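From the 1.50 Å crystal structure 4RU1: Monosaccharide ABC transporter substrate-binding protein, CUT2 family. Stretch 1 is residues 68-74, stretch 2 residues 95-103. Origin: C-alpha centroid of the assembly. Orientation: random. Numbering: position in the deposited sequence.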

# COMPACT_ATOMS: atom_id res chain seq x y z
N LEU A 68 -11.83 -2.35 15.94
CA LEU A 68 -12.28 -3.34 14.94
C LEU A 68 -11.61 -4.72 15.18
O LEU A 68 -12.27 -5.69 14.91
CB LEU A 68 -12.02 -2.83 13.51
CG LEU A 68 -12.73 -1.55 13.03
CD1 LEU A 68 -12.18 -1.25 11.69
CD2 LEU A 68 -14.24 -1.67 13.03
N ILE A 69 -10.35 -4.79 15.59
CA ILE A 69 -9.68 -6.09 15.89
C ILE A 69 -10.40 -6.75 17.04
O ILE A 69 -10.72 -7.94 16.93
CB ILE A 69 -8.18 -5.94 16.20
CG1 ILE A 69 -7.46 -5.38 14.98
CG2 ILE A 69 -7.58 -7.29 16.54
CD1 ILE A 69 -6.09 -4.80 15.23
N GLN A 70 -10.64 -5.99 18.12
CA GLN A 70 -11.43 -6.47 19.27
C GLN A 70 -12.82 -7.01 18.91
O GLN A 70 -13.23 -8.07 19.41
CB GLN A 70 -11.44 -5.39 20.36
CG GLN A 70 -10.02 -5.09 20.87
CD GLN A 70 -9.87 -3.93 21.87
OE1 GLN A 70 -10.35 -2.82 21.66
NE2 GLN A 70 -9.14 -4.18 22.95
N ASP A 71 -13.53 -6.30 18.02
CA ASP A 71 -14.88 -6.71 17.50
C ASP A 71 -14.75 -8.08 16.92
O ASP A 71 -15.50 -8.94 17.26
CB ASP A 71 -15.51 -5.81 16.44
CG ASP A 71 -15.80 -4.36 16.93
OD1 ASP A 71 -15.85 -4.10 18.17
OD2 ASP A 71 -16.00 -3.52 15.99
N ALA A 72 -13.74 -8.31 16.06
CA ALA A 72 -13.58 -9.64 15.43
C ALA A 72 -13.13 -10.74 16.45
O ALA A 72 -13.66 -11.86 16.35
CB ALA A 72 -12.57 -9.56 14.22
N VAL A 73 -12.34 -10.41 17.45
CA VAL A 73 -11.97 -11.35 18.47
C VAL A 73 -13.23 -11.73 19.23
O VAL A 73 -13.46 -12.93 19.50
CB VAL A 73 -10.93 -10.81 19.42
CG1 VAL A 73 -10.74 -11.72 20.62
CG2 VAL A 73 -9.59 -10.66 18.72
N ASN A 74 -14.02 -10.72 19.58
CA ASN A 74 -15.27 -11.00 20.36
C ASN A 74 -16.33 -11.77 19.58
O ASN A 74 -17.08 -12.55 20.19
CB ASN A 74 -15.79 -9.70 20.99
CG ASN A 74 -14.85 -9.21 22.08
OD1 ASN A 74 -14.34 -10.04 22.83
ND2 ASN A 74 -14.52 -7.93 22.09
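Stretch 2, residues 95-103: KQAVAAGIP

The most striking feature of this contact is how closely one valine meets one alanine: CG2 of Val-73 lies only 3.3 Å from CB of Ala-97, a tight fit for two methyl groups. The same pair marks the backbone register, their CA atoms being 5.7 Å apart. Stretch 2 begins as the end of a helix, residues 95-99, which runs nearly parallel to helix 68-74: the N-to-C directions differ by 10°, and the axes approach to 9.8 Å. Alanine suits this position because its single methyl, directed toward the first helix, fills the space beside Val-73 and still lets the backbones come near. One turn earlier on the first helix, Ile-69 adds a looser apolar contact, CG2 to Ala-97 CB at 4.2 Å.

At the margin the contact turns polar. Gln-70 NE2 donates a hydrogen bond to Gln-96 OE1, 3.2 Å long with an N-H...O angle of 156°. The CA-to-CB bond of Gln-70 points sideways, but its long side chain carries the amide across; glutamine can serve as donor or acceptor, so two of them pair without charge.

Beyond Ala-99 the chain leaves the helix. Ala-100 still points its methyl toward the first helix, CB 3.9 Å from Val-73 CG1. Gly-101 then adopts positive phi (84°) in a Schellman motif, with Gly-101 N bonded to Val-98 O at 3.0 Å and a weak bond from Ile-102 N to Ala-97 O at 3.3 Å. A side chain here would jam against the preceding carbonyl, so glycine suits the turn. The extended backbone of Ile-102 follows, its buried side chain directed toward the first helix: CD1 reaches 3.6 Å from Val-73 CA and 4.1 Å from Val-73 CG2. Val-73 thus touches Ala-97, Ala-100 and Ile-102, joining helix and turn in one apolar patch.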

# COMPACT_ATOMS: atom_id res chain seq x y z
N LYS A 95 -1.90 -8.66 19.77
CA LYS A 95 -1.49 -9.63 20.80
C LYS A 95 -2.66 -10.22 21.52
O LYS A 95 -2.68 -11.42 21.78
CB LYS A 95 -0.59 -8.98 21.81
CG LYS A 95 0.77 -8.69 21.18
CD LYS A 95 1.68 -8.06 22.23
CE LYS A 95 3.11 -7.88 21.72
NZ LYS A 95 3.93 -6.91 22.51
N GLN A 96 -3.67 -9.41 21.79
CA GLN A 96 -4.86 -9.95 22.42
C GLN A 96 -5.56 -10.97 21.52
O GLN A 96 -6.03 -11.99 21.99
CB GLN A 96 -5.82 -8.84 22.83
CG GLN A 96 -5.35 -8.07 24.06
CD GLN A 96 -6.15 -6.80 24.31
OE1 GLN A 96 -7.28 -6.64 23.82
NE2 GLN A 96 -5.58 -5.89 25.07
N ALA A 97 -5.62 -10.69 20.22
CA ALA A 97 -6.31 -11.64 19.33
C ALA A 97 -5.54 -12.96 19.32
O ALA A 97 -6.10 -14.02 19.36
CB ALA A 97 -6.40 -11.07 17.92
N VAL A 98 -4.21 -12.88 19.21
CA VAL A 98 -3.37 -14.12 19.27
C VAL A 98 -3.56 -14.93 20.57
O VAL A 98 -3.67 -16.14 20.50
CB VAL A 98 -1.89 -13.80 18.95
CG1 VAL A 98 -0.95 -15.01 19.11
CG2 VAL A 98 -1.76 -13.17 17.58
N ALA A 99 -3.63 -14.24 21.70
CA ALA A 99 -3.82 -14.90 23.00
C ALA A 99 -5.20 -15.52 23.10
O ALA A 99 -5.41 -16.50 23.83
CB ALA A 99 -3.57 -13.92 24.15
N ALA A 100 -6.14 -14.98 22.38
CA ALA A 100 -7.44 -15.61 22.32
C ALA A 100 -7.53 -16.82 21.35
O ALA A 100 -8.62 -17.34 21.14
CB ALA A 100 -8.53 -14.57 22.02
N GLY A 101 -6.41 -17.24 20.75
CA GLY A 101 -6.42 -18.42 19.88
C GLY A 101 -6.83 -18.20 18.43
O GLY A 101 -7.14 -19.19 17.72
N ILE A 102 -7.00 -16.94 18.02
CA ILE A 102 -7.38 -16.66 16.64
C ILE A 102 -6.15 -16.41 15.82
O ILE A 102 -5.33 -15.62 16.21
CB ILE A 102 -8.33 -15.44 16.53
CG1 ILE A 102 -9.60 -15.71 17.37
CG2 ILE A 102 -8.61 -15.09 15.09
CD1 ILE A 102 -10.46 -14.49 17.61
N PRO A 103 -5.95 -17.17 14.71
CA PRO A 103 -4.75 -16.94 13.90
C PRO A 103 -4.82 -15.61 13.16
O PRO A 103 -5.91 -15.23 12.64
CB PRO A 103 -4.80 -18.08 12.91
CG PRO A 103 -6.20 -18.41 12.74
CD PRO A 103 -6.77 -18.25 14.14